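Local coordinates for protein exodeoxyribonuclease (Neisseria meningitidis, PDB 2JC5) that probably cleaves DNA at apurinic or apyrimidinic sites during repair, as a metal-dependent phosphodiesterase of the AP/ExoA family, at residues A[157-162]-A[169-174]; A[121-126]-A[173-178]. All blocks are in the same frame, centred on the assembly; numbering follows the deposited sequence. Where two conformers were deposited one is given.

Contact 1: A[157-162]-A[169-174]; sequences IDLKNW and SGFLPE. With BCN (bicine), chain C.
F171 turns its CG away from its own backbone N (chi1 -156°), and L159 sets its CG between N and the carbonyl carbon (chi1 73°); together these torsions bring a leucine methyl over a phenyl ring. The methyl is CD2. L159 CD2 stands 3.6 Å from the centroid of the F171 ring, a CH-pi contact only 16° off the ring normal, and is displaced a little toward the rim, where L159 CD2 and F171 CE1 are 3.5 Å apart. The other branch, L159 CD1, does no more than graze the base of the ring, 4.1 Å from F171 CG.

W162 joins through the root of its side chain, not its indole: W162 CB lies 3.8 Å from F171 CE2, and the carbonyl O of W162 comes equally near that carbon. The indole itself leads away from the phenyl group. What holds the two segments together directly is therefore apolar packing of two buried side chains, with W162 adding to it at a partly exposed margin.

Two residues before F171 the chain meets the bound bicine. S169 OG is 3.0 Å from the ligand's O21, on the carboxylate end. G170 follows with a positive phi, a backbone region that suits glycine. This is the edge of the ligand pocket, with the side chain of N151, the predicted transition-state stabiliser, about 10 Å from that of F171.

In the fold, the contact folds the long connection after strand 143-147 back on itself just before helix 173-184. L159 and F171 both rest on W218 of strand 217-225, while D158 forms salt bridges to R219 of that strand and to R193 of helix 191-195.

Contact 2: A[121-126]-A[173-178]; sequences QVKYRF and PEEREW. With BCN (bicine), chain C.
K123 and E175 meet on the buried side of two neighbouring helices, joined by a salt bridge in which K123 NZ lies 2.8 Å from E175 OE2. The lysine is stretched out fully, with CG anti to the backbone N (chi1 -179°), and crosses the glutamate at about a right angle; its ammonium reaches OE2 from above the carboxylate plane, 52° out of it. K123 NZ also donates to O21 of bicine at 2.9 Å, as well as to the backbone O of N151. Q120 also binds E175 OE2, while E175 OE1 accepts the backbone N-H groups of G170 and L172, so the carboxylate is gripped at both oxygens and its rotation is probably fixed.

Toward solvent the contact is looser. Y124 slants its ring toward the other helix, with Y124 CE1 3.9 Å from E175 CG and its hydroxyl OH 3.4 Å from E174 CB. These are van der Waals touches, and the carboxylate end of E174 is less certain, a second conformer having been deposited.

The axes of the short segments run nearly parallel, 22° apart and 11.6 Å at closest approach. The pair belongs to the helical layer outside the beta-sandwich of the DNase I-like fold, and its polar side holds K123 in the bicine pocket, beside the predicted transition-state stabiliser N151.

How the contacts relate
The two contacts lie side by side, their centres 12 Å apart and on the same side of the chain's centre. Along the sequence, helix 117-139 comes first, then the loop segment 157-162, and finally the run 169-178, whose P173 and E174 belong to both contacts. Contact 1 joins the loop to the residues just before helix 173-184, and contact 2 sets the first turns of that helix against helix 117-139. Direct packing also links them, with F171 CZ 3.3 Å from R176 CZ. Both border the bicine site, S169 from contact 1 and K123 from contact 2, so one rim of the probable active-site pocket is built jointly by loop and helices.

Contact 1: A[157-162]-A[169-174]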
ATOM      1  N   ILE A 157      17.897  -5.573  -5.549  1.00  7.70           N
ATOM      2  CA  ILE A 157      17.954  -5.318  -4.108  1.00  8.13           C
ATOM      3  C   ILE A 157      16.610  -5.521  -3.394  1.00  8.35           C
ATOM      4  O   ILE A 157      16.561  -5.750  -2.186  1.00  8.03           O
ATOM      5  CB  ILE A 157      18.483  -3.887  -3.831  1.00  9.67           C
ATOM      6  CG1 ILE A 157      18.789  -3.662  -2.355  1.00  9.96           C
ATOM      7  CG2 ILE A 157      17.547  -2.803  -4.344  1.00 10.29           C
ATOM      8  CD1 ILE A 157      19.379  -2.316  -2.011  1.00 12.96           C
ATOM      9  N   ASP A 158      15.530  -5.435  -4.150  1.00  6.66           N
ATOM     10  CA  ASP A 158      14.178  -5.466  -3.586  1.00  6.27           C
ATOM     11  C   ASP A 158      13.612  -6.864  -3.315  1.00  6.55           C
ATOM     12  O   ASP A 158      12.493  -6.986  -2.830  1.00  6.49           O
ATOM     13  CB  ASP A 158      13.257  -4.667  -4.506  1.00  5.94           C
ATOM     14  CG  ASP A 158      13.644  -3.213  -4.571  1.00  7.41           C
ATOM     15  OD1 ASP A 158      13.799  -2.614  -3.482  1.00  6.64           O
ATOM     16  OD2 ASP A 158      13.786  -2.672  -5.692  1.00  8.61           O
ATOM     17  N   LEU A 159      14.361  -7.921  -3.626  1.00  6.51           N
ATOM     18  CA  LEU A 159      13.936  -9.257  -3.219  1.00  7.11           C
ATOM     19  C   LEU A 159      15.132 -10.184  -3.008  1.00  7.18           C
ATOM     20  O   LEU A 159      16.220  -9.961  -3.551  1.00  8.28           O
ATOM     21  CB  LEU A 159      12.917  -9.838  -4.205  1.00  7.69           C
ATOM     22  CG  LEU A 159      13.441 -10.301  -5.570  1.00  8.01           C
ATOM     23  CD1 LEU A 159      12.381 -11.096  -6.304  1.00  8.74           C
ATOM     24  CD2 LEU A 159      13.913  -9.116  -6.436  1.00 10.27           C
ATOM     25  N   LYS A 160      14.915 -11.211  -2.194  1.00  7.24           N
ATOM     26  CA  LYS A 160      15.983 -12.129  -1.818  0.70  7.87           C
ATOM     27  C   LYS A 160      16.442 -12.942  -3.028  1.00  8.27           C
ATOM     28  O   LYS A 160      17.649 -13.064  -3.282  1.00  9.21           O
ATOM     29  CB  LYS A 160      15.506 -13.061  -0.705  0.70  7.75           C
ATOM     30  CG  LYS A 160      16.426 -14.246  -0.351  0.70  8.82           C
ATOM     31  CD  LYS A 160      17.839 -13.844   0.052  0.70 11.46           C
ATOM     32  CE  LYS A 160      17.864 -13.129   1.376  0.70 12.01           C
ATOM     33  NZ  LYS A 160      19.264 -12.895   1.869  0.70 11.10           N
ATOM     34  N   ASN A 161      15.485 -13.514  -3.761  1.00  8.15           N
ATOM     35  CA  ASN A 161      15.827 -14.395  -4.891  1.00  9.48           C
ATOM     36  C   ASN A 161      15.521 -13.705  -6.203  1.00  9.62           C
ATOM     37  O   ASN A 161      14.552 -14.032  -6.882  1.00 10.89           O
ATOM     38  CB  ASN A 161      15.060 -15.716  -4.795  1.00 10.69           C
ATOM     39  CG  ASN A 161      15.488 -16.709  -5.845  1.00 13.07           C
ATOM     40  OD1 ASN A 161      16.444 -16.465  -6.577  1.00 14.71           O
ATOM     41  ND2 ASN A 161      14.782 -17.830  -5.924  1.00 15.16           N
ATOM     42  N   TRP A 162      16.327 -12.720  -6.545  1.00  9.57           N
ATOM     43  CA  TRP A 162      16.146 -12.030  -7.807  1.00  9.93           C
ATOM     44  C   TRP A 162      16.562 -12.913  -8.976  1.00 11.46           C
ATOM     45  O   TRP A 162      15.992 -12.815 -10.059  1.00 11.52           O
ATOM     46  CB  TRP A 162      16.894 -10.705  -7.817  1.00 10.45           C
ATOM     47  CG  TRP A 162      18.387 -10.776  -7.743  1.00 10.88           C
ATOM     48  CD1 TRP A 162      19.146 -10.625  -6.635  1.00 11.89           C
ATOM     49  CD2 TRP A 162      19.293 -10.935  -8.840  1.00 11.27           C
ATOM     50  NE1 TRP A 162      20.468 -10.722  -6.951  1.00 12.35           N
ATOM     51  CE2 TRP A 162      20.591 -10.893  -8.305  1.00 12.83           C
ATOM     52  CE3 TRP A 162      19.130 -11.090 -10.223  1.00 12.74           C
ATOM     53  CZ2 TRP A 162      21.725 -11.027  -9.093  1.00 12.76           C
ATOM     54  CZ3 TRP A 162      20.264 -11.236 -11.002  1.00 12.21           C
ATOM     55  CH2 TRP A 162      21.534 -11.188 -10.438  1.00 12.50           C
ATOM     56  N   SER A 169       5.455 -13.363 -11.682  1.00  8.99           N
ATOM     57  CA  SER A 169       4.710 -12.134 -11.431  0.50  7.79           C
ATOM     58  C   SER A 169       5.230 -11.477 -10.164  1.00  7.61           C
ATOM     59  O   SER A 169       5.427 -12.141  -9.143  1.00  9.37           O
ATOM     60  CB  SER A 169       3.213 -12.409 -11.285  0.50  6.91           C
ATOM     61  OG  SER A 169       2.462 -11.202 -11.262  0.50  4.78           O
ATOM     62  N   GLY A 170       5.461 -10.176 -10.253  1.00  7.87           N
ATOM     63  CA  GLY A 170       6.131  -9.427  -9.220  1.00  7.14           C
ATOM     64  C   GLY A 170       7.524  -8.997  -9.574  1.00  7.37           C
ATOM     65  O   GLY A 170       8.014  -8.039  -9.006  1.00  7.17           O
ATOM     66  N   PHE A 171       8.164  -9.691 -10.517  1.00  6.33           N
ATOM     67  CA  PHE A 171       9.525  -9.324 -10.936  1.00  6.47           C
ATOM     68  C   PHE A 171       9.733  -9.548 -12.424  1.00  7.09           C
ATOM     69  O   PHE A 171      10.848  -9.780 -12.865  1.00  9.36           O
ATOM     70  CB  PHE A 171      10.562 -10.090 -10.112  1.00  7.86           C
ATOM     71  CG  PHE A 171      11.914  -9.413 -10.034  1.00  7.69           C
ATOM     72  CD1 PHE A 171      12.034  -8.130  -9.560  1.00  7.81           C
ATOM     73  CD2 PHE A 171      13.071 -10.077 -10.425  1.00  7.74           C
ATOM     74  CE1 PHE A 171      13.279  -7.517  -9.486  1.00  8.89           C
ATOM     75  CE2 PHE A 171      14.297  -9.477 -10.359  1.00  8.42           C
ATOM     76  CZ  PHE A 171      14.419  -8.206  -9.895  1.00  8.64           C
ATOM     77  N   LEU A 172       8.666  -9.439 -13.204  1.00  7.57           N
ATOM     78  CA  LEU A 172       8.758  -9.510 -14.665  1.00  7.80           C
ATOM     79  C   LEU A 172       9.361  -8.218 -15.214  1.00  7.97           C
ATOM     80  O   LEU A 172       9.152  -7.139 -14.668  1.00  8.90           O
ATOM     81  CB  LEU A 172       7.379  -9.745 -15.274  1.00  8.26           C
ATOM     82  CG  LEU A 172       6.668 -11.014 -14.861  1.00  9.45           C
ATOM     83  CD1 LEU A 172       5.192 -10.997 -15.300  1.00  9.99           C
ATOM     84  CD2 LEU A 172       7.429 -12.184 -15.455  1.00 11.65           C
ATOM     85  N   PRO A 173      10.124  -8.320 -16.312  1.00  9.55           N
ATOM     86  CA  PRO A 173      10.746  -7.145 -16.898  1.00 10.34           C
ATOM     87  C   PRO A 173       9.778  -5.997 -17.151  1.00  9.80           C
ATOM     88  O   PRO A 173      10.089  -4.856 -16.837  1.00 11.30           O
ATOM     89  CB  PRO A 173      11.322  -7.680 -18.212  1.00 10.83           C
ATOM     90  CG  PRO A 173      11.568  -9.091 -17.955  1.00 11.66           C
ATOM     91  CD  PRO A 173      10.516  -9.560 -16.998  1.00 11.18           C
ATOM     92  N   GLU A 174       8.589  -6.303 -17.664  1.00  9.96           N
ATOM     93  CA  GLU A 174       7.615  -5.274 -18.008  0.50 11.19           C
ATOM     94  C   GLU A 174       7.081  -4.578 -16.758  1.00 10.77           C
ATOM     95  O   GLU A 174       6.808  -3.379 -16.764  1.00 11.29           O
ATOM     96  CB  GLU A 174       6.446  -5.869 -18.813  0.50 12.79           C
ATOM     97  CG  GLU A 174       6.801  -6.369 -20.228  0.50 14.90           C
ATOM     98  CD  GLU A 174       7.306  -7.808 -20.260  0.50 16.30           C
ATOM     99  OE1 GLU A 174       7.866  -8.280 -19.247  0.50 16.87           O
ATOM    100  OE2 GLU A 174       7.142  -8.478 -21.305  0.50 18.72           O
TER
HETATM  101  N1  BCN C1261       3.430 -11.916  -5.780  1.00 12.37           N
HETATM  102  C1  BCN C1261       3.094 -10.822  -6.721  1.00 10.47           C
HETATM  103  C2  BCN C1261       2.053 -11.223  -7.738  1.00  9.80           C
HETATM  104  O21 BCN C1261       1.619 -10.328  -8.520  1.00  8.85           O
HETATM  105  O22 BCN C1261       1.663 -12.402  -7.764  1.00 10.84           O
HETATM  106  C3  BCN C1261       2.935 -11.679  -4.416  1.00 16.83           C
HETATM  107  C4  BCN C1261       1.545 -12.271  -4.284  1.00 17.19           C
HETATM  108  O4  BCN C1261       1.487 -13.660  -4.692  1.00 16.74           O
HETATM  109  C5  BCN C1261       4.912 -12.182  -5.771  1.00 14.99           C
HETATM  110  C6  BCN C1261       5.196 -13.645  -5.461  1.00 13.65           C
HETATM  111  O6  BCN C1261       4.266 -14.519  -6.102  1.00 19.68           O

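Contact 2: A[121-126]-A[173-178]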
ATOM      1  N   GLN A 121      -2.920 -10.699 -16.873  0.70 12.80           N
ATOM      2  CA  GLN A 121      -3.486  -9.740 -17.830  0.70 13.12           C
ATOM      3  C   GLN A 121      -4.290  -8.639 -17.162  0.70 12.58           C
ATOM      4  O   GLN A 121      -4.158  -7.475 -17.523  0.70 13.64           O
ATOM      5  CB  GLN A 121      -4.318 -10.454 -18.896  0.70 14.72           C
ATOM      6  CG  GLN A 121      -3.458 -11.164 -19.912  0.70 15.63           C
ATOM      7  CD  GLN A 121      -2.572 -10.200 -20.697  0.70 18.15           C
ATOM      8  OE1 GLN A 121      -3.040  -9.186 -21.231  0.70 19.42           O
ATOM      9  NE2 GLN A 121      -1.281 -10.510 -20.761  0.70 20.50           N
ATOM     10  N   VAL A 122      -5.116  -8.988 -16.182  1.00 11.11           N
ATOM     11  CA  VAL A 122      -5.811  -7.959 -15.377  1.00 12.74           C
ATOM     12  C   VAL A 122      -4.790  -7.006 -14.749  1.00  9.87           C
ATOM     13  O   VAL A 122      -4.984  -5.795 -14.754  1.00 10.65           O
ATOM     14  CB  VAL A 122      -6.715  -8.571 -14.261  1.00 13.79           C
ATOM     15  CG1 VAL A 122      -7.208  -7.503 -13.283  1.00 14.45           C
ATOM     16  CG2 VAL A 122      -7.879  -9.330 -14.895  1.00 16.44           C
ATOM     17  N   LYS A 123      -3.699  -7.561 -14.211  1.00  9.29           N
ATOM     18  CA  LYS A 123      -2.684  -6.755 -13.584  1.00  8.82           C
ATOM     19  C   LYS A 123      -2.103  -5.774 -14.588  1.00  8.48           C
ATOM     20  O   LYS A 123      -2.001  -4.588 -14.303  1.00  7.63           O
ATOM     21  CB  LYS A 123      -1.606  -7.647 -12.964  1.00  7.36           C
ATOM     22  CG  LYS A 123      -0.486  -6.920 -12.244  1.00  7.96           C
ATOM     23  CD  LYS A 123       0.462  -7.926 -11.616  1.00  8.14           C
ATOM     24  CE  LYS A 123       1.476  -7.282 -10.722  1.00  8.78           C
ATOM     25  NZ  LYS A 123       2.538  -8.234 -10.235  1.00  8.57           N
ATOM     26  N   TYR A 124      -1.747  -6.254 -15.781  1.00  8.46           N
ATOM     27  CA  TYR A 124      -1.225  -5.340 -16.799  1.00  8.45           C
ATOM     28  C   TYR A 124      -2.249  -4.298 -17.232  1.00  8.35           C
ATOM     29  O   TYR A 124      -1.887  -3.151 -17.428  1.00  8.95           O
ATOM     30  CB  TYR A 124      -0.702  -6.086 -18.024  1.00 10.15           C
ATOM     31  CG  TYR A 124       0.665  -6.719 -17.852  1.00 11.67           C
ATOM     32  CD1 TYR A 124       1.723  -5.993 -17.311  1.00 11.95           C
ATOM     33  CD2 TYR A 124       0.916  -8.015 -18.294  1.00 12.48           C
ATOM     34  CE1 TYR A 124       2.989  -6.542 -17.193  1.00 12.90           C
ATOM     35  CE2 TYR A 124       2.189  -8.576 -18.187  1.00 11.86           C
ATOM     36  CZ  TYR A 124       3.213  -7.829 -17.618  1.00 12.03           C
ATOM     37  OH  TYR A 124       4.473  -8.370 -17.500  1.00 14.75           O
ATOM     38  N   ARG A 125      -3.517  -4.674 -17.383  1.00  9.65           N
ATOM     39  CA  ARG A 125      -4.539  -3.679 -17.687  0.50 11.54           C
ATOM     40  C   ARG A 125      -4.685  -2.648 -16.551  1.00 10.17           C
ATOM     41  O   ARG A 125      -4.895  -1.462 -16.795  1.00 10.61           O
ATOM     42  CB  ARG A 125      -5.866  -4.366 -18.026  0.50 12.90           C
ATOM     43  CG  ARG A 125      -5.796  -5.111 -19.351  0.50 14.78           C
ATOM     44  CD  ARG A 125      -7.156  -5.478 -19.883  0.50 16.07           C
ATOM     45  NE  ARG A 125      -7.799  -6.520 -19.082  0.50 17.19           N
ATOM     46  CZ  ARG A 125      -8.742  -6.324 -18.162  0.50 18.17           C
ATOM     47  NH1 ARG A 125      -9.193  -5.104 -17.886  0.50 18.93           N
ATOM     48  NH2 ARG A 125      -9.252  -7.365 -17.514  0.50 17.42           N
ATOM     49  N   PHE A 126      -4.551  -3.082 -15.299  1.00 10.29           N
ATOM     50  CA  PHE A 126      -4.567  -2.141 -14.183  1.00 10.11           C
ATOM     51  C   PHE A 126      -3.404  -1.144 -14.247  1.00  9.44           C
ATOM     52  O   PHE A 126      -3.575   0.064 -14.068  1.00 11.03           O
ATOM     53  CB  PHE A 126      -4.516  -2.913 -12.879  1.00 10.29           C
ATOM     54  CG  PHE A 126      -4.746  -2.066 -11.664  1.00 10.84           C
ATOM     55  CD1 PHE A 126      -3.746  -1.254 -11.143  1.00 11.73           C
ATOM     56  CD2 PHE A 126      -5.975  -2.081 -11.045  1.00 10.72           C
ATOM     57  CE1 PHE A 126      -3.982  -0.463 -10.031  1.00 11.31           C
ATOM     58  CE2 PHE A 126      -6.220  -1.315  -9.919  1.00 11.89           C
ATOM     59  CZ  PHE A 126      -5.214  -0.500  -9.417  1.00 11.44           C
ATOM     60  N   PRO A 173      10.124  -8.320 -16.312  1.00  9.55           N
ATOM     61  CA  PRO A 173      10.746  -7.145 -16.898  1.00 10.34           C
ATOM     62  C   PRO A 173       9.778  -5.997 -17.151  1.00  9.80           C
ATOM     63  O   PRO A 173      10.089  -4.856 -16.837  1.00 11.30           O
ATOM     64  CB  PRO A 173      11.322  -7.680 -18.212  1.00 10.83           C
ATOM     65  CG  PRO A 173      11.568  -9.091 -17.955  1.00 11.66           C
ATOM     66  CD  PRO A 173      10.516  -9.560 -16.998  1.00 11.18           C
ATOM     67  N   GLU A 174       8.589  -6.303 -17.664  1.00  9.96           N
ATOM     68  CA  GLU A 174       7.615  -5.274 -18.008  0.50 11.19           C
ATOM     69  C   GLU A 174       7.081  -4.578 -16.758  1.00 10.77           C
ATOM     70  O   GLU A 174       6.808  -3.379 -16.764  1.00 11.29           O
ATOM     71  CB  GLU A 174       6.446  -5.869 -18.813  0.50 12.79           C
ATOM     72  CG  GLU A 174       6.801  -6.369 -20.228  0.50 14.90           C
ATOM     73  CD  GLU A 174       7.306  -7.808 -20.260  0.50 16.30           C
ATOM     74  OE1 GLU A 174       7.866  -8.280 -19.247  0.50 16.87           O
ATOM     75  OE2 GLU A 174       7.142  -8.478 -21.305  0.50 18.72           O
ATOM     76  N   GLU A 175       6.940  -5.347 -15.682  1.00  9.44           N
ATOM     77  CA  GLU A 175       6.478  -4.804 -14.419  1.00  8.32           C
ATOM     78  C   GLU A 175       7.507  -3.883 -13.781  1.00  7.70           C
ATOM     79  O   GLU A 175       7.172  -2.807 -13.287  1.00  7.15           O
ATOM     80  CB  GLU A 175       6.166  -5.951 -13.465  1.00  6.80           C
ATOM     81  CG  GLU A 175       4.969  -6.783 -13.873  1.00  7.89           C
ATOM     82  CD  GLU A 175       4.766  -7.968 -12.967  1.00  8.00           C
ATOM     83  OE1 GLU A 175       5.761  -8.512 -12.462  1.00  9.64           O
ATOM     84  OE2 GLU A 175       3.609  -8.370 -12.765  1.00  9.12           O
ATOM     85  N   ARG A 176       8.762  -4.323 -13.768  1.00  8.16           N
ATOM     86  CA  ARG A 176       9.842  -3.528 -13.199  1.00  7.87           C
ATOM     87  C   ARG A 176      10.002  -2.230 -13.987  1.00  8.96           C
ATOM     88  O   ARG A 176      10.216  -1.160 -13.411  1.00  9.84           O
ATOM     89  CB  ARG A 176      11.146  -4.305 -13.236  1.00  7.52           C
ATOM     90  CG  ARG A 176      11.119  -5.612 -12.461  1.00  7.94           C
ATOM     91  CD  ARG A 176      12.333  -6.467 -12.755  1.00  8.22           C
ATOM     92  NE  ARG A 176      13.568  -5.804 -12.345  1.00  8.82           N
ATOM     93  CZ  ARG A 176      14.791  -6.270 -12.582  1.00 10.55           C
ATOM     94  NH1 ARG A 176      14.964  -7.423 -13.229  1.00 10.33           N
ATOM     95  NH2 ARG A 176      15.841  -5.578 -12.163  1.00 10.91           N
ATOM     96  N   GLU A 177       9.900  -2.337 -15.308  1.00  9.62           N
ATOM     97  CA  GLU A 177       9.991  -1.155 -16.172  0.50  9.43           C
ATOM     98  C   GLU A 177       8.888  -0.159 -15.837  1.00  8.99           C
ATOM     99  O   GLU A 177       9.119   1.044 -15.831  1.00  9.62           O
ATOM    100  CB  GLU A 177       9.943  -1.522 -17.661  0.50 10.69           C
ATOM    101  CG  GLU A 177      10.127  -0.322 -18.598  0.50 10.17           C
ATOM    102  N   TRP A 178       7.690  -0.668 -15.574  1.00  8.33           N
ATOM    103  CA  TRP A 178       6.543   0.172 -15.277  1.00  8.89           C
ATOM    104  C   TRP A 178       6.780   0.966 -13.980  1.00  9.24           C
ATOM    105  O   TRP A 178       6.587   2.189 -13.962  1.00  9.83           O
ATOM    106  CB  TRP A 178       5.258  -0.673 -15.230  1.00  9.84           C
ATOM    107  CG  TRP A 178       4.023   0.134 -15.058  1.00  9.32           C
ATOM    108  CD1 TRP A 178       3.240   0.685 -16.042  1.00  9.16           C
ATOM    109  CD2 TRP A 178       3.415   0.504 -13.811  1.00  8.67           C
ATOM    110  NE1 TRP A 178       2.199   1.380 -15.479  1.00  9.70           N
ATOM    111  CE2 TRP A 178       2.274   1.283 -14.118  1.00  9.35           C
ATOM    112  CE3 TRP A 178       3.722   0.254 -12.465  1.00  9.36           C
ATOM    113  CZ2 TRP A 178       1.439   1.808 -13.139  1.00  9.24           C
ATOM    114  CZ3 TRP A 178       2.889   0.779 -11.491  1.00  9.29           C
ATOM    115  CH2 TRP A 178       1.761   1.556 -11.834  1.00  9.64           C
TER
HETATM  116  N1  BCN C1261       3.430 -11.916  -5.780  1.00 12.37           N
HETATM  117  C1  BCN C1261       3.094 -10.822  -6.721  1.00 10.47           C
HETATM  118  C2  BCN C1261       2.053 -11.223  -7.738  1.00  9.80           C
HETATM  119  O21 BCN C1261       1.619 -10.328  -8.520  1.00  8.85           O
HETATM  120  O22 BCN C1261       1.663 -12.402  -7.764  1.00 10.84           O
HETATM  121  C3  BCN C1261       2.935 -11.679  -4.416  1.00 16.83           C
HETATM  122  C4  BCN C1261       1.545 -12.271  -4.284  1.00 17.19           C
HETATM  123  O4  BCN C1261       1.487 -13.660  -4.692  1.00 16.74           O
HETATM  124  C5  BCN C1261       4.912 -12.182  -5.771  1.00 14.99           C
HETATM  125  C6  BCN C1261       5.196 -13.645  -5.461  1.00 13.65           C
HETATM  126  O6  BCN C1261       4.266 -14.519  -6.102  1.00 19.68           O